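Local coordinates for ribonuclease P protein component 3 (Thermococcus kodakarensis KOD1, PDB 3WYZ) that probably serves as a protein subunit of ribonuclease P, the RNA-based complex that matures tRNA by cleaving the 5' ends of its precursors, at residues 66-77 and 88-98; 138-146 and 184-194. All coordinates share one frame; numbering follows the deposited sequence.

How the contacts relate
The chain builds a TIM-barrel-like fold whose parallel strands follow one another in sequence order. After strands 14-18 and 33-41 it reaches contact 1, where residues 88-98 return beside 66-77. This closes a short loop filled mainly by helix 74-83 and ties neighbouring strands 65-70 and 88-92 together. The chain then passes through strand 109-111 and enters contact 2. There 184-194 comes back to 138-146 after a longer excursion through helix 149-168 and strand 173-176. The two contacts follow in series and neither encloses the other. They share one sheet but lie on opposite sides of the chain's centre. The centres of contact 1 and contact 2 are about 21 Å apart.

Contact 1 of 2, residues 66-77 and 88-98; sequences ALLLVTRKPSLI and LLYVQGGDMRI
Strands 65-70 and 88-92 are adjacent parallel strands of a TIM-barrel-like sheet, and here Ala66 to Leu69 pair with Leu88 to Val91. Leu67 N donates to Leu88 O over 2.6 Å, almost in line with the carbonyl (C=O...N angle 167°). Leu67 O accepts from Tyr90 N at 2.7 Å. Leu69 repeats the pattern, with its N bonded to Tyr90 O and its O to Gln92 N.

Ala66, Leu68, Leu88 and Tyr90 share one face of the sheet. Tyr90 has CG beside its backbone N (chi1 -62°), and its ring passes over Ala66. The methyl sits over one ring face, off centre, with Ala66 CB 3.3 Å from Tyr90 CE2 in a CH-pi contact. The hydroxyl is hydrogen-bonded to Met16 O on strand 14-18, consistent with this face looking into the barrel.

Leu67, Leu69, Leu89 and Val91 line the other face, beneath the helix of the beta-alpha-beta unit 65-92. Leu69 CD1 meets Leu89 CD1 at 3.7 Å, and Ile77 CG1 from helix 74-83 rests on Val91 CG2 at 4.1 Å.

At the C-terminal ends of the strands, Val70 CG1 lies against Gln92 CB at 3.5 Å. Gln92 OE1 is hydrogen-bonded to a glycerol, probably from the crystallisation liquor. Ile98 CD1 packs against the loop leading into helix 74-83, 3.4 Å from Thr71 O and also against Pro74 CD. Asp95, the N-cap residue of helix 96-104, lies over one face of the Arg72 guanidinium. Arg72 NH1 and Asp95 OD2 form a long salt bridge of 3.8 Å in which no N-H points at the oxygen.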
loop_
_atom_site.group_PDB
_atom_site.type_symbol
_atom_site.label_atom_id
_atom_site.label_comp_id
_atom_site.label_asym_id
_atom_site.label_seq_id
_atom_site.Cartn_x
_atom_site.Cartn_y
_atom_site.Cartn_z
ATOM N N ALA A 66 7.990 2.765 -5.959
ATOM C CA ALA A 66 7.446 1.471 -5.544
ATOM C C ALA A 66 6.967 0.693 -6.761
ATOM O O ALA A 66 6.596 1.275 -7.780
ATOM C CB ALA A 66 6.312 1.664 -4.567
ATOM N N LEU A 67 6.982 -0.627 -6.648
ATOM C CA LEU A 67 6.526 -1.501 -7.711
ATOM C C LEU A 67 5.309 -2.287 -7.233
ATOM O O LEU A 67 5.415 -3.102 -6.310
ATOM C CB LEU A 67 7.655 -2.448 -8.105
ATOM C CG LEU A 67 7.470 -3.258 -9.385
ATOM C CD1 LEU A 67 7.445 -2.348 -10.607
ATOM C CD2 LEU A 67 8.587 -4.285 -9.493
ATOM N N LEU A 68 4.158 -2.042 -7.852
ATOM C CA LEU A 68 2.921 -2.725 -7.474
ATOM C C LEU A 68 2.636 -3.895 -8.409
ATOM O O LEU A 68 2.305 -3.698 -9.580
ATOM C CB LEU A 68 1.742 -1.748 -7.473
ATOM C CG LEU A 68 0.361 -2.363 -7.206
ATOM C CD1 LEU A 68 0.261 -2.882 -5.782
ATOM C CD2 LEU A 68 -0.734 -1.352 -7.493
ATOM N N LEU A 69 2.753 -5.107 -7.875
ATOM C CA LEU A 69 2.495 -6.319 -8.640
ATOM C C LEU A 69 1.028 -6.710 -8.539
ATOM O O LEU A 69 0.513 -6.937 -7.442
ATOM C CB LEU A 69 3.360 -7.476 -8.132
ATOM C CG LEU A 69 4.872 -7.272 -8.092
ATOM C CD1 LEU A 69 5.546 -8.567 -7.652
ATOM C CD2 LEU A 69 5.417 -6.801 -9.437
ATOM N N VAL A 70 0.360 -6.777 -9.688
ATOM C CA VAL A 70 -0.986 -7.335 -9.766
ATOM C C VAL A 70 -0.915 -8.604 -10.625
ATOM O O VAL A 70 -0.499 -8.564 -11.784
ATOM C CB VAL A 70 -2.014 -6.309 -10.300
ATOM C CG1 VAL A 70 -1.840 -4.965 -9.600
ATOM C CG2 VAL A 70 -1.900 -6.114 -11.800
ATOM N N THR A 71 -1.282 -9.735 -10.032
ATOM C CA THR A 71 -1.161 -11.031 -10.696
ATOM C C THR A 71 -1.933 -12.113 -9.943
ATOM O O THR A 71 -2.323 -11.927 -8.790
ATOM C CB THR A 71 0.320 -11.462 -10.835
ATOM O OG1 THR A 71 0.394 -12.734 -11.489
ATOM C CG2 THR A 71 1.003 -11.564 -9.476
ATOM N N ARG A 72 -2.155 -13.239 -10.618
ATOM C CA ARG A 72 -2.815 -14.395 -10.018
ATOM C C ARG A 72 -1.881 -15.603 -10.022
ATOM O O ARG A 72 -2.325 -16.741 -10.180
ATOM C CB ARG A 72 -4.113 -14.721 -10.772
ATOM C CG ARG A 72 -5.165 -13.620 -10.746
ATOM C CD ARG A 72 -5.551 -13.234 -9.323
ATOM N NE ARG A 72 -6.918 -12.726 -9.235
ATOM C CZ ARG A 72 -8.011 -13.485 -9.181
ATOM N NH1 ARG A 72 -7.927 -14.813 -9.212
ATOM N NH2 ARG A 72 -9.205 -12.908 -9.100
ATOM N N LYS A 73 -0.586 -15.352 -9.841
ATOM C CA LYS A 73 0.416 -16.414 -9.815
ATOM C C LYS A 73 1.407 -16.163 -8.684
ATOM O O LYS A 73 2.301 -15.330 -8.821
ATOM C CB LYS A 73 1.141 -16.495 -11.160
ATOM C CG LYS A 73 0.250 -16.957 -12.303
ATOM C CD LYS A 73 0.967 -16.907 -13.640
ATOM C CE LYS A 73 0.011 -17.233 -14.778
ATOM N NZ LYS A 73 0.703 -17.310 -16.092
ATOM N N PRO A 74 1.243 -16.875 -7.551
ATOM C CA PRO A 74 2.120 -16.758 -6.382
ATOM C C PRO A 74 3.621 -16.844 -6.681
ATOM O O PRO A 74 4.415 -16.133 -6.062
ATOM C CB PRO A 74 1.682 -17.938 -5.517
ATOM C CG PRO A 74 0.232 -18.077 -5.812
ATOM C CD PRO A 74 0.094 -17.760 -7.274
ATOM N N SER A 75 4.000 -17.703 -7.623
ATOM C CA SER A 75 5.411 -17.906 -7.977
ATOM C C SER A 75 6.118 -16.632 -8.461
ATOM O O SER A 75 7.334 -16.508 -8.327
ATOM C CB SER A 75 5.535 -19.004 -9.045
ATOM O OG SER A 75 4.685 -18.748 -10.152
ATOM N N LEU A 76 5.356 -15.696 -9.021
ATOM C CA LEU A 76 5.913 -14.428 -9.508
ATOM C C LEU A 76 6.341 -13.493 -8.371
ATOM O O LEU A 76 7.303 -12.741 -8.520
ATOM C CB LEU A 76 4.910 -13.710 -10.418
ATOM C CG LEU A 76 4.785 -14.217 -11.861
ATOM C CD1 LEU A 76 4.629 -15.730 -11.964
ATOM C CD2 LEU A 76 3.612 -13.530 -12.532
ATOM N N ILE A 77 5.628 -13.547 -7.245
ATOM C CA ILE A 77 5.951 -12.727 -6.076
ATOM C C ILE A 77 7.322 -13.119 -5.534
ATOM O O ILE A 77 8.131 -12.248 -5.205
ATOM C CB ILE A 77 4.881 -12.840 -4.953
ATOM C CG1 ILE A 77 3.640 -11.995 -5.274
ATOM C CG2 ILE A 77 5.435 -12.361 -3.613
ATOM C CD1 ILE A 77 2.830 -12.458 -6.463
ATOM N N LEU A 88 10.524 -0.313 -3.736
ATOM C CA LEU A 88 9.642 -0.981 -2.792
ATOM C C LEU A 88 8.787 -1.953 -3.577
ATOM O O LEU A 88 8.319 -1.636 -4.670
ATOM C CB LEU A 88 8.731 0.008 -2.069
ATOM C CG LEU A 88 9.411 1.083 -1.235
ATOM C CD1 LEU A 88 8.376 2.011 -0.634
ATOM C CD2 LEU A 88 10.308 0.501 -0.152
ATOM N N LEU A 89 8.579 -3.139 -3.017
ATOM C CA LEU A 89 7.738 -4.135 -3.649
ATOM C C LEU A 89 6.377 -4.154 -2.963
ATOM O O LEU A 89 6.254 -4.609 -1.827
ATOM C CB LEU A 89 8.406 -5.512 -3.592
ATOM C CG LEU A 89 7.775 -6.624 -4.442
ATOM C CD1 LEU A 89 7.765 -6.248 -5.912
ATOM C CD2 LEU A 89 8.517 -7.943 -4.241
ATOM N N TYR A 90 5.369 -3.630 -3.651
ATOM C CA TYR A 90 3.984 -3.749 -3.210
ATOM C C TYR A 90 3.305 -4.891 -3.952
ATOM O O TYR A 90 3.716 -5.257 -5.051
ATOM C CB TYR A 90 3.195 -2.468 -3.483
ATOM C CG TYR A 90 3.666 -1.218 -2.777
ATOM C CD1 TYR A 90 4.436 -1.273 -1.613
ATOM C CD2 TYR A 90 3.290 0.030 -3.252
ATOM C CE1 TYR A 90 4.845 -0.119 -0.971
ATOM C CE2 TYR A 90 3.685 1.183 -2.614
ATOM C CZ TYR A 90 4.465 1.107 -1.478
ATOM O OH TYR A 90 4.853 2.268 -0.857
ATOM N N VAL A 91 2.262 -5.445 -3.338
ATOM C CA VAL A 91 1.416 -6.443 -3.981
ATOM C C VAL A 91 -0.041 -6.042 -3.798
ATOM O O VAL A 91 -0.464 -5.700 -2.698
ATOM C CB VAL A 91 1.649 -7.855 -3.406
ATOM C CG1 VAL A 91 0.673 -8.861 -4.016
ATOM C CG2 VAL A 91 3.080 -8.297 -3.649
ATOM N N GLN A 92 -0.794 -6.082 -4.893
ATOM C CA GLN A 92 -2.223 -5.820 -4.875
ATOM C C GLN A 92 -2.945 -6.988 -4.209
ATOM O O GLN A 92 -2.814 -8.133 -4.649
ATOM C CB GLN A 92 -2.732 -5.648 -6.308
ATOM C CG GLN A 92 -4.218 -5.351 -6.457
ATOM C CD GLN A 92 -4.519 -3.867 -6.447
ATOM O OE1 GLN A 92 -4.476 -3.227 -5.398
ATOM N NE2 GLN A 92 -4.824 -3.310 -7.617
ATOM N N GLY A 93 -3.700 -6.687 -3.152
ATOM C CA GLY A 93 -4.504 -7.682 -2.461
ATOM C C GLY A 93 -5.792 -7.987 -3.200
ATOM O O GLY A 93 -6.135 -7.305 -4.158
ATOM N N GLY A 94 -6.507 -9.016 -2.752
ATOM C CA GLY A 94 -7.782 -9.396 -3.351
ATOM C C GLY A 94 -7.955 -10.890 -3.549
ATOM O O GLY A 94 -9.064 -11.416 -3.404
ATOM N N ASP A 95 -6.870 -11.566 -3.917
ATOM C CA ASP A 95 -6.862 -13.018 -4.035
ATOM C C ASP A 95 -6.205 -13.579 -2.779
ATOM O O ASP A 95 -5.179 -13.066 -2.327
ATOM C CB ASP A 95 -6.104 -13.441 -5.298
ATOM C CG ASP A 95 -6.138 -14.951 -5.546
ATOM O OD1 ASP A 95 -6.914 -15.681 -4.891
ATOM O OD2 ASP A 95 -5.380 -15.413 -6.421
ATOM N N MET A 96 -6.801 -14.625 -2.215
ATOM C CA MET A 96 -6.328 -15.178 -0.952
ATOM C C MET A 96 -4.972 -15.870 -1.059
ATOM O O MET A 96 -4.167 -15.800 -0.124
ATOM C CB MET A 96 -7.367 -16.128 -0.357
ATOM C CG MET A 96 -8.435 -15.420 0.457
ATOM S SD MET A 96 -7.768 -14.518 1.873
ATOM C CE MET A 96 -9.109 -14.733 3.043
ATOM N N ARG A 97 -4.724 -16.540 -2.186
ATOM C CA ARG A 97 -3.406 -17.118 -2.470
ATOM C C ARG A 97 -2.340 -16.027 -2.589
ATOM O O ARG A 97 -1.198 -16.208 -2.153
ATOM C CB ARG A 97 -3.432 -17.932 -3.767
ATOM C CG ARG A 97 -4.216 -19.227 -3.677
ATOM C CD ARG A 97 -4.019 -20.092 -4.915
ATOM N NE ARG A 97 -4.682 -21.388 -4.775
ATOM C CZ ARG A 97 -4.656 -22.362 -5.684
ATOM N NH1 ARG A 97 -3.996 -22.212 -6.831
ATOM N NH2 ARG A 97 -5.298 -23.502 -5.442
ATOM N N ILE A 98 -2.725 -14.902 -3.188
ATOM C CA ILE A 98 -1.828 -13.763 -3.371
ATOM C C ILE A 98 -1.575 -13.063 -2.048
ATOM O O ILE A 98 -0.427 -12.774 -1.713
ATOM C CB ILE A 98 -2.388 -12.760 -4.401
ATOM C CG1 ILE A 98 -2.481 -13.425 -5.785
ATOM C CG2 ILE A 98 -1.537 -11.494 -4.464
ATOM C CD1 ILE A 98 -1.166 -13.918 -6.356
#

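Contact 2 of 2, residues 138-146 and 184-194; sequences GFSLSPLLN and EVRGPRDLMSL
Glu184 OE1 accepts a hydrogen bond from the backbone N of Glu180 and lies 3.3 Å from Ser142 OG. The Glu184 chain is extended beyond CG (chi2 -176°), which carries the carboxylate across to residues 142-146. The Asn146 and Glu184 side chains cross at about a right angle, with amide and carboxylate planes 47° apart. Asn146 OD1 and Glu184 OE2, 3.9 Å apart, are a loose approach of two oxygens and not a bond. A glycerol lies near Ser142.

The rest of the contact is apolar and centres on Leu141, the first residue after strand 136-140. Leu141 CD2 meets the aliphatic part of Arg186 at CG, 3.6 Å away, and Leu191 CD2 at 3.8 Å. The guanidinium of Arg186 is turned elsewhere, with NH1 bonded to Trp183 O. Leu141 CD1 and CB face Leu194, and CB lies 3.9 Å from Leu194 CD2.

This is the end of the TIM-barrel-like sheet where strand 136-140 hands over to its loop. Helix 188-198, with Gly187 at its N-cap, packs on strand 173-176 and on the segment that follows strand 136-140. Leu191 and Leu194 also touch Ile175, so they meet both the last strand and Leu141.

Leu194 has CG anti to the backbone N (chi1 177°), and its two methyls divide between partners. CD2 turns to Leu141, while Leu194 CD1 presses on Leu144 CD1 at 3.4 Å, tighter than usual for two methyls. Leu144 comes from the short, weakly bonded helix 142-145. The end of the Phe139 side chain leads away from 184-194, and its ring meets that of Trp114.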
loop_
_atom_site.group_PDB
_atom_site.type_symbol
_atom_site.label_atom_id
_atom_site.label_comp_id
_atom_site.label_asym_id
_atom_site.label_seq_id
_atom_site.Cartn_x
_atom_site.Cartn_y
_atom_site.Cartn_z
ATOM N N GLY A 138 -1.340 -1.871 3.535
ATOM C CA GLY A 138 -1.723 -0.608 2.920
ATOM C C GLY A 138 -3.226 -0.396 2.869
ATOM O O GLY A 138 -3.939 -1.116 2.174
ATOM N N PHE A 139 -3.701 0.606 3.601
ATOM C CA PHE A 139 -5.108 0.986 3.589
ATOM C C PHE A 139 -5.347 2.048 2.528
ATOM O O PHE A 139 -5.153 3.241 2.784
ATOM C CB PHE A 139 -5.535 1.519 4.962
ATOM C CG PHE A 139 -5.590 0.468 6.024
ATOM C CD1 PHE A 139 -4.472 0.167 6.767
ATOM C CD2 PHE A 139 -6.763 -0.217 6.276
ATOM C CE1 PHE A 139 -4.516 -0.804 7.747
ATOM C CE2 PHE A 139 -6.820 -1.192 7.252
ATOM C CZ PHE A 139 -5.695 -1.485 7.990
ATOM N N SER A 140 -5.766 1.607 1.340
ATOM C CA SER A 140 -5.972 2.504 0.204
ATOM C C SER A 140 -7.320 3.201 0.315
ATOM O O SER A 140 -8.322 2.575 0.622
ATOM C CB SER A 140 -5.889 1.734 -1.119
ATOM O OG SER A 140 -7.012 0.878 -1.285
ATOM N N LEU A 141 -7.334 4.502 0.051
ATOM C CA LEU A 141 -8.571 5.273 -0.013
ATOM C C LEU A 141 -9.269 5.135 -1.378
ATOM O O LEU A 141 -10.464 5.401 -1.486
ATOM C CB LEU A 141 -8.269 6.742 0.287
ATOM C CG LEU A 141 -9.385 7.780 0.179
ATOM C CD1 LEU A 141 -10.600 7.446 1.039
ATOM C CD2 LEU A 141 -8.837 9.147 0.551
ATOM N N SER A 142 -8.526 4.702 -2.400
ATOM C CA SER A 142 -9.005 4.674 -3.790
ATOM C C SER A 142 -10.367 3.994 -4.007
ATOM O O SER A 142 -11.225 4.562 -4.678
ATOM C CB SER A 142 -7.963 4.016 -4.708
ATOM O OG SER A 142 -8.190 4.381 -6.050
ATOM N N PRO A 143 -10.570 2.779 -3.457
ATOM C CA PRO A 143 -11.850 2.086 -3.669
ATOM C C PRO A 143 -13.082 2.848 -3.154
ATOM O O PRO A 143 -14.156 2.724 -3.729
ATOM C CB PRO A 143 -11.676 0.772 -2.891
ATOM C CG PRO A 143 -10.204 0.596 -2.736
ATOM C CD PRO A 143 -9.652 1.981 -2.621
ATOM N N LEU A 144 -12.916 3.633 -2.091
ATOM C CA LEU A 144 -14.028 4.374 -1.495
ATOM C C LEU A 144 -14.546 5.518 -2.365
ATOM O O LEU A 144 -15.725 5.857 -2.289
ATOM C CB LEU A 144 -13.640 4.916 -0.121
ATOM C CG LEU A 144 -13.499 3.883 0.991
ATOM C CD1 LEU A 144 -12.891 4.533 2.221
ATOM C CD2 LEU A 144 -14.848 3.266 1.331
ATOM N N LEU A 145 -13.673 6.110 -3.179
ATOM C CA LEU A 145 -14.079 7.183 -4.090
ATOM C C LEU A 145 -14.928 6.648 -5.233
ATOM O O LEU A 145 -15.815 7.344 -5.724
ATOM C CB LEU A 145 -12.869 7.918 -4.676
ATOM C CG LEU A 145 -12.031 8.837 -3.775
ATOM C CD1 LEU A 145 -12.875 9.601 -2.768
ATOM C CD2 LEU A 145 -10.955 8.060 -3.047
ATOM N N ASN A 146 -14.659 5.411 -5.644
ATOM C CA ASN A 146 -15.315 4.811 -6.800
ATOM C C ASN A 146 -16.442 3.866 -6.390
ATOM O O ASN A 146 -16.541 2.749 -6.908
ATOM C CB ASN A 146 -14.275 4.057 -7.643
ATOM C CG ASN A 146 -13.024 4.882 -7.900
ATOM O OD1 ASN A 146 -13.090 6.104 -8.042
ATOM N ND2 ASN A 146 -11.875 4.216 -7.959
ATOM N N GLU A 184 -7.844 12.055 -7.097
ATOM C CA GLU A 184 -7.881 11.073 -6.010
ATOM C C GLU A 184 -6.857 11.338 -4.893
ATOM O O GLU A 184 -6.844 10.627 -3.890
ATOM C CB GLU A 184 -7.678 9.665 -6.577
ATOM C CG GLU A 184 -8.728 9.266 -7.603
ATOM C CD GLU A 184 -8.581 7.836 -8.081
ATOM O OE1 GLU A 184 -7.587 7.172 -7.717
ATOM O OE2 GLU A 184 -9.464 7.369 -8.830
ATOM N N VAL A 185 -6.007 12.350 -5.064
ATOM C CA VAL A 185 -5.039 12.725 -4.034
ATOM C C VAL A 185 -5.748 13.523 -2.940
ATOM O O VAL A 185 -6.454 14.480 -3.231
ATOM C CB VAL A 185 -3.888 13.575 -4.618
ATOM C CG1 VAL A 185 -2.848 13.902 -3.557
ATOM C CG2 VAL A 185 -3.223 12.846 -5.779
ATOM N N ARG A 186 -5.549 13.124 -1.687
ATOM C CA ARG A 186 -6.118 13.827 -0.537
ATOM C C ARG A 186 -5.005 14.158 0.456
ATOM O O ARG A 186 -4.014 13.439 0.560
ATOM C CB ARG A 186 -7.176 12.968 0.157
ATOM C CG ARG A 186 -8.325 12.495 -0.725
ATOM C CD ARG A 186 -9.388 13.559 -0.975
ATOM N NE ARG A 186 -9.399 14.019 -2.366
ATOM C CZ ARG A 186 -9.294 15.288 -2.768
ATOM N NH1 ARG A 186 -9.315 15.559 -4.070
ATOM N NH2 ARG A 186 -9.171 16.293 -1.897
ATOM N N GLY A 187 -5.183 15.246 1.195
ATOM C CA GLY A 187 -4.167 15.716 2.134
ATOM C C GLY A 187 -4.046 14.833 3.364
ATOM O O GLY A 187 -4.916 13.997 3.612
ATOM N N PRO A 188 -2.967 15.022 4.150
ATOM C CA PRO A 188 -2.728 14.223 5.354
ATOM C C PRO A 188 -3.925 14.183 6.299
ATOM O O PRO A 188 -4.269 13.120 6.804
ATOM C CB PRO A 188 -1.553 14.936 6.032
ATOM C CG PRO A 188 -0.860 15.673 4.945
ATOM C CD PRO A 188 -1.923 16.048 3.951
ATOM N N ARG A 189 -4.554 15.336 6.516
ATOM C CA ARG A 189 -5.689 15.445 7.423
ATOM C C ARG A 189 -6.871 14.584 6.965
ATOM O O ARG A 189 -7.540 13.967 7.785
ATOM C CB ARG A 189 -6.103 16.912 7.563
ATOM C CG ARG A 189 -7.078 17.183 8.696
ATOM C CD ARG A 189 -7.287 18.677 8.906
ATOM N NE ARG A 189 -6.237 19.281 9.731
ATOM C CZ ARG A 189 -5.157 19.923 9.275
ATOM N NH1 ARG A 189 -4.931 20.076 7.971
ATOM N NH2 ARG A 189 -4.287 20.429 10.144
ATOM N N ASP A 190 -7.111 14.536 5.657
ATOM C CA ASP A 190 -8.172 13.695 5.101
ATOM C C ASP A 190 -7.824 12.213 5.173
ATOM O O ASP A 190 -8.700 11.385 5.435
ATOM C CB ASP A 190 -8.488 14.076 3.650
ATOM C CG ASP A 190 -9.263 15.391 3.540
ATOM O OD1 ASP A 190 -9.238 16.177 4.522
ATOM O OD2 ASP A 190 -9.885 15.637 2.470
ATOM N N LEU A 191 -6.560 11.871 4.935
ATOM C CA LEU A 191 -6.132 10.476 5.031
ATOM C C LEU A 191 -6.239 9.964 6.466
ATOM O O LEU A 191 -6.561 8.804 6.685
ATOM C CB LEU A 191 -4.703 10.303 4.505
ATOM C CG LEU A 191 -4.476 10.523 3.004
ATOM C CD1 LEU A 191 -3.041 10.186 2.664
ATOM C CD2 LEU A 191 -5.426 9.692 2.152
ATOM N N MET A 192 -5.985 10.838 7.434
ATOM C CA MET A 192 -6.133 10.494 8.848
ATOM C C MET A 192 -7.602 10.347 9.250
ATOM O O MET A 192 -7.927 9.577 10.158
ATOM C CB MET A 192 -5.437 11.537 9.727
ATOM C CG MET A 192 -3.923 11.477 9.633
ATOM S SD MET A 192 -3.057 12.557 10.789
ATOM C CE MET A 192 -3.648 14.175 10.291
ATOM N N SER A 193 -8.492 11.074 8.574
ATOM C CA SER A 193 -9.930 10.914 8.789
ATOM C C SER A 193 -10.416 9.530 8.370
ATOM O O SER A 193 -11.308 8.979 9.005
ATOM C CB SER A 193 -10.714 11.990 8.035
ATOM O OG SER A 193 -10.336 13.279 8.478
ATOM N N LEU A 194 -9.850 8.977 7.296
ATOM C CA LEU A 194 -10.143 7.594 6.922
ATOM C C LEU A 194 -9.748 6.665 8.065
ATOM O O LEU A 194 -10.513 5.780 8.438
ATOM C CB LEU A 194 -9.406 7.190 5.644
ATOM C CG LEU A 194 -9.560 5.737 5.172
ATOM C CD1 LEU A 194 -11.016 5.381 4.916
ATOM C CD2 LEU A 194 -8.731 5.498 3.920
#